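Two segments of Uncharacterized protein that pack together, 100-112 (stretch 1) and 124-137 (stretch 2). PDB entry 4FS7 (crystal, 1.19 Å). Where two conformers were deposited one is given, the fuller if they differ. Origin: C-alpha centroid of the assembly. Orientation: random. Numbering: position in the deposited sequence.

Stretch 1 100-112: NIPDSVKMIGRCT
Stretch 2 (124-137) LPLMLKSIGVEAFK

Two mostly irregular segments run parallel, joined by a two-residue ladder pairing Met107 (selenomethionine) with Ser130 and Ile108 with Ile131 (CA to CA 4.9 and 4.8 Å). Along stretch 2, Pro125 (C-gamma exo) points toward stretch 1, its CG 3.8 Å from Ile101 CG2 and 3.4 Å from Pro102 O; it opens a type I turn to Leu128, matching the type I turn from Pro102 to Val105. Between these turns, water 1 donates to Asp103 O (2.8 Å) and accepts from Met127 N (3.0 Å). Leu128 (chi1 t, chi2 p) brings CD1 within 4.1 Å of Ile108 CG1. Lys106 O takes two donors, Lys129 N (2.8 Å, 162°) and, weakly, Ser130 N (3.3 Å). Ile108 straddles Ile131 as parallel strands do: Ile108 N donates to Ser130 O (3.0 Å, 168°), Gly132 N to Ile108 O (2.7 Å). Ser130 is extended (-154/150, chi1 p). Lacking a CB, which would lie 2.6 Å from Arg110 N, Gly132 lets the backbones close up. Type II turns follow in both stretches, Gly132 to Ala135 and Gly109 to Thr112, with Glu134 (59/25) and Cys111 (57/23) at positive phi. Val133 O accepts from Cys111 N (2.9 Å), while Val133 CG1 lies over one face of the Arg110 guanidinium. Ala135 CB and Phe136 CZ, its ring oblique, pack against Ile108 CG2 (4.0 and 4.1 Å), helping bury Ile108 (chi1 m, chi2 m).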

# COMPACT_ATOMS: atom_id res chain seq x y z
N ASN A 100 -2.83 23.99 -16.13
CA ASN A 100 -1.72 23.53 -16.95
C ASN A 100 -0.39 23.71 -16.22
O ASN A 100 -0.22 24.67 -15.47
CB ASN A 100 -1.67 24.31 -18.28
CG ASN A 100 -1.31 25.76 -18.09
OD1 ASN A 100 -2.08 26.50 -17.46
ND2 ASN A 100 -0.17 26.18 -18.63
N ILE A 101 0.56 22.83 -16.49
CA ILE A 101 1.90 22.95 -15.94
C ILE A 101 2.85 23.22 -17.09
O ILE A 101 3.01 22.40 -17.99
CB ILE A 101 2.37 21.69 -15.21
CG1 ILE A 101 1.30 21.21 -14.22
CG2 ILE A 101 3.68 21.99 -14.46
CD1 ILE A 101 0.98 22.23 -13.17
N PRO A 102 3.51 24.39 -17.10
CA PRO A 102 4.42 24.71 -18.19
C PRO A 102 5.57 23.71 -18.36
O PRO A 102 6.02 23.09 -17.40
CB PRO A 102 4.98 26.09 -17.78
CG PRO A 102 3.96 26.65 -16.97
CD PRO A 102 3.37 25.53 -16.18
N ASP A 103 6.06 23.65 -19.58
CA ASP A 103 7.10 22.71 -19.99
C ASP A 103 8.38 22.86 -19.23
O ASP A 103 9.15 21.89 -19.13
CB ASP A 103 7.41 22.83 -21.50
CG ASP A 103 6.35 22.23 -22.39
OD1 ASP A 103 5.49 21.47 -21.91
OD2 ASP A 103 6.41 22.52 -23.61
N SER A 104 8.69 24.06 -18.73
CA SER A 104 9.93 24.32 -18.01
C SER A 104 9.93 23.87 -16.55
O SER A 104 10.97 23.91 -15.89
CB SER A 104 10.26 25.83 -18.06
OG SER A 104 10.49 26.25 -19.40
N VAL A 105 8.75 23.48 -16.02
CA VAL A 105 8.67 23.05 -14.61
C VAL A 105 9.29 21.64 -14.46
O VAL A 105 8.87 20.72 -15.16
CB VAL A 105 7.24 23.09 -14.10
CG1 VAL A 105 7.12 22.43 -12.72
CG2 VAL A 105 6.76 24.53 -14.06
N LYS A 106 10.29 21.52 -13.58
CA LYS A 106 11.05 20.28 -13.42
C LYS A 106 10.63 19.46 -12.19
O LYS A 106 10.95 18.25 -12.11
CB LYS A 106 12.55 20.59 -13.32
CG LYS A 106 13.11 21.23 -14.61
CD LYS A 106 14.46 21.95 -14.44
CE LYS A 106 14.91 22.64 -15.77
NZ LYS A 106 13.86 23.55 -16.43
N MSE A 107 9.95 20.10 -11.25
CA MSE A 107 9.57 19.43 -10.01
C MSE A 107 8.15 19.85 -9.61
O MSE A 107 7.78 21.05 -9.69
CB MSE A 107 10.51 19.80 -8.88
CG MSE A 107 11.99 19.63 -9.20
SE MSE A 107 13.16 20.19 -7.76
CE MSE A 107 11.73 20.82 -6.57
N ILE A 108 7.38 18.89 -9.15
CA ILE A 108 6.15 19.18 -8.45
C ILE A 108 6.45 18.88 -6.98
O ILE A 108 6.78 17.77 -6.61
CB ILE A 108 4.98 18.32 -8.94
CG1 ILE A 108 4.75 18.50 -10.44
CG2 ILE A 108 3.68 18.65 -8.17
CD1 ILE A 108 4.46 19.89 -10.82
N GLY A 109 6.43 19.92 -6.17
CA GLY A 109 6.78 19.78 -4.78
C GLY A 109 5.73 19.16 -3.88
O GLY A 109 4.57 18.94 -4.25
N ARG A 110 6.15 18.98 -2.64
CA ARG A 110 5.30 18.53 -1.53
C ARG A 110 3.91 19.17 -1.56
O ARG A 110 3.82 20.40 -1.55
CB ARG A 110 6.02 18.90 -0.23
CG ARG A 110 5.29 18.61 1.07
CD ARG A 110 6.20 18.84 2.29
NE ARG A 110 7.15 17.75 2.47
CZ ARG A 110 6.89 16.63 3.15
NH1 ARG A 110 5.71 16.46 3.72
NH2 ARG A 110 7.80 15.67 3.25
N CYS A 111 2.85 18.35 -1.54
CA CYS A 111 1.48 18.79 -1.33
C CYS A 111 0.99 19.84 -2.34
O CYS A 111 -0.02 20.51 -2.06
CB CYS A 111 1.27 19.32 0.10
SG CYS A 111 1.47 18.03 1.35
N THR A 112 1.60 19.93 -3.53
CA THR A 112 1.23 21.03 -4.42
C THR A 112 -0.24 20.98 -4.84
O THR A 112 -0.87 22.04 -4.96
CB THR A 112 2.14 21.01 -5.65
OG1 THR A 112 3.47 21.24 -5.22
CG2 THR A 112 1.77 22.09 -6.67
N LEU A 124 1.56 16.24 -17.25
CA LEU A 124 2.85 16.58 -16.68
C LEU A 124 3.85 16.94 -17.78
O LEU A 124 3.81 16.38 -18.87
CB LEU A 124 3.41 15.42 -15.86
CG LEU A 124 2.54 15.01 -14.68
CD1 LEU A 124 3.09 13.72 -14.04
CD2 LEU A 124 2.40 16.14 -13.67
N PRO A 125 4.74 17.91 -17.51
CA PRO A 125 5.78 18.26 -18.48
C PRO A 125 6.66 17.08 -18.82
O PRO A 125 7.06 16.34 -17.93
CB PRO A 125 6.62 19.32 -17.75
CG PRO A 125 5.83 19.75 -16.62
CD PRO A 125 4.85 18.71 -16.29
N LEU A 126 6.97 16.92 -20.11
CA LEU A 126 7.77 15.78 -20.51
C LEU A 126 9.14 15.74 -19.88
O LEU A 126 9.71 14.65 -19.78
CB LEU A 126 7.82 15.62 -22.04
CG LEU A 126 6.54 15.01 -22.60
CD1 LEU A 126 6.55 15.00 -24.11
CD2 LEU A 126 6.36 13.58 -22.10
N MSE A 127 9.70 16.90 -19.50
CA MSE A 127 11.03 16.96 -18.91
C MSE A 127 10.98 16.98 -17.37
O MSE A 127 11.96 17.28 -16.71
CB MSE A 127 11.82 18.13 -19.48
CG MSE A 127 11.99 18.08 -21.03
SE MSE A 127 12.63 16.43 -21.80
CE MSE A 127 14.07 16.58 -20.64
N LEU A 128 9.84 16.64 -16.77
CA LEU A 128 9.72 16.55 -15.30
C LEU A 128 10.69 15.54 -14.70
O LEU A 128 10.89 14.46 -15.27
CB LEU A 128 8.30 16.15 -14.91
CG LEU A 128 7.88 16.42 -13.45
CD1 LEU A 128 7.63 17.93 -13.24
CD2 LEU A 128 6.62 15.60 -13.10
N LYS A 129 11.24 15.88 -13.54
CA LYS A 129 12.25 15.06 -12.88
C LYS A 129 11.81 14.50 -11.53
O LYS A 129 12.28 13.46 -11.14
CB LYS A 129 13.54 15.84 -12.73
CG LYS A 129 14.19 16.21 -14.07
CD LYS A 129 14.46 14.99 -14.98
CE LYS A 129 15.58 14.02 -14.49
NZ LYS A 129 15.77 12.77 -15.39
N SER A 130 10.91 15.17 -10.82
CA SER A 130 10.49 14.67 -9.52
C SER A 130 9.10 15.11 -9.14
O SER A 130 8.61 16.16 -9.56
CB SER A 130 11.47 15.09 -8.43
OG SER A 130 11.42 16.50 -8.21
N ILE A 131 8.47 14.25 -8.36
CA ILE A 131 7.14 14.48 -7.79
C ILE A 131 7.25 14.29 -6.29
O ILE A 131 7.74 13.26 -5.83
CB ILE A 131 6.10 13.51 -8.38
CG1 ILE A 131 5.93 13.76 -9.87
CG2 ILE A 131 4.75 13.58 -7.62
CD1 ILE A 131 5.09 12.68 -10.62
N GLY A 132 6.81 15.28 -5.51
CA GLY A 132 7.04 15.28 -4.08
C GLY A 132 6.04 14.48 -3.28
O GLY A 132 5.07 13.96 -3.80
N VAL A 133 6.30 14.47 -1.97
CA VAL A 133 5.43 13.82 -0.99
C VAL A 133 4.01 14.38 -1.09
O VAL A 133 3.80 15.60 -1.10
CB VAL A 133 6.01 13.97 0.41
CG1 VAL A 133 5.02 13.53 1.48
CG2 VAL A 133 7.29 13.18 0.51
N GLU A 134 3.02 13.51 -1.22
CA GLU A 134 1.63 13.90 -1.20
C GLU A 134 1.28 14.90 -2.31
O GLU A 134 0.33 15.64 -2.21
CB GLU A 134 1.22 14.42 0.16
CG GLU A 134 1.29 13.32 1.22
CD GLU A 134 1.10 13.79 2.63
OE1 GLU A 134 0.56 14.86 2.88
OE2 GLU A 134 1.46 13.02 3.56
N ALA A 135 2.05 14.90 -3.40
CA ALA A 135 1.89 15.96 -4.41
C ALA A 135 0.50 16.03 -5.01
O ALA A 135 0.02 17.11 -5.35
CB ALA A 135 2.95 15.77 -5.52
N PHE A 136 -0.12 14.86 -5.23
CA PHE A 136 -1.42 14.77 -5.88
C PHE A 136 -2.46 14.07 -4.98
O PHE A 136 -3.45 13.56 -5.47
CB PHE A 136 -1.33 14.05 -7.23
CG PHE A 136 -0.49 14.79 -8.24
CD1 PHE A 136 -1.00 15.91 -8.89
CD2 PHE A 136 0.83 14.43 -8.50
CE1 PHE A 136 -0.24 16.58 -9.80
CE2 PHE A 136 1.58 15.13 -9.43
CZ PHE A 136 1.03 16.21 -10.05
N LYS A 137 -2.23 14.11 -3.67
CA LYS A 137 -3.09 13.37 -2.75
C LYS A 137 -4.53 13.87 -2.84
O LYS A 137 -4.82 15.06 -2.63
CB LYS A 137 -2.53 13.46 -1.33
CG LYS A 137 -3.37 12.74 -0.29
CD LYS A 137 -2.68 12.69 1.06
CE LYS A 137 -3.42 11.78 2.03
NZ LYS A 137 -2.64 11.57 3.29
O HOH W 1 8.80 19.50 -20.63
O HOH W 2 5.82 18.78 -22.19
O HOH W 3 9.63 17.24 -6.24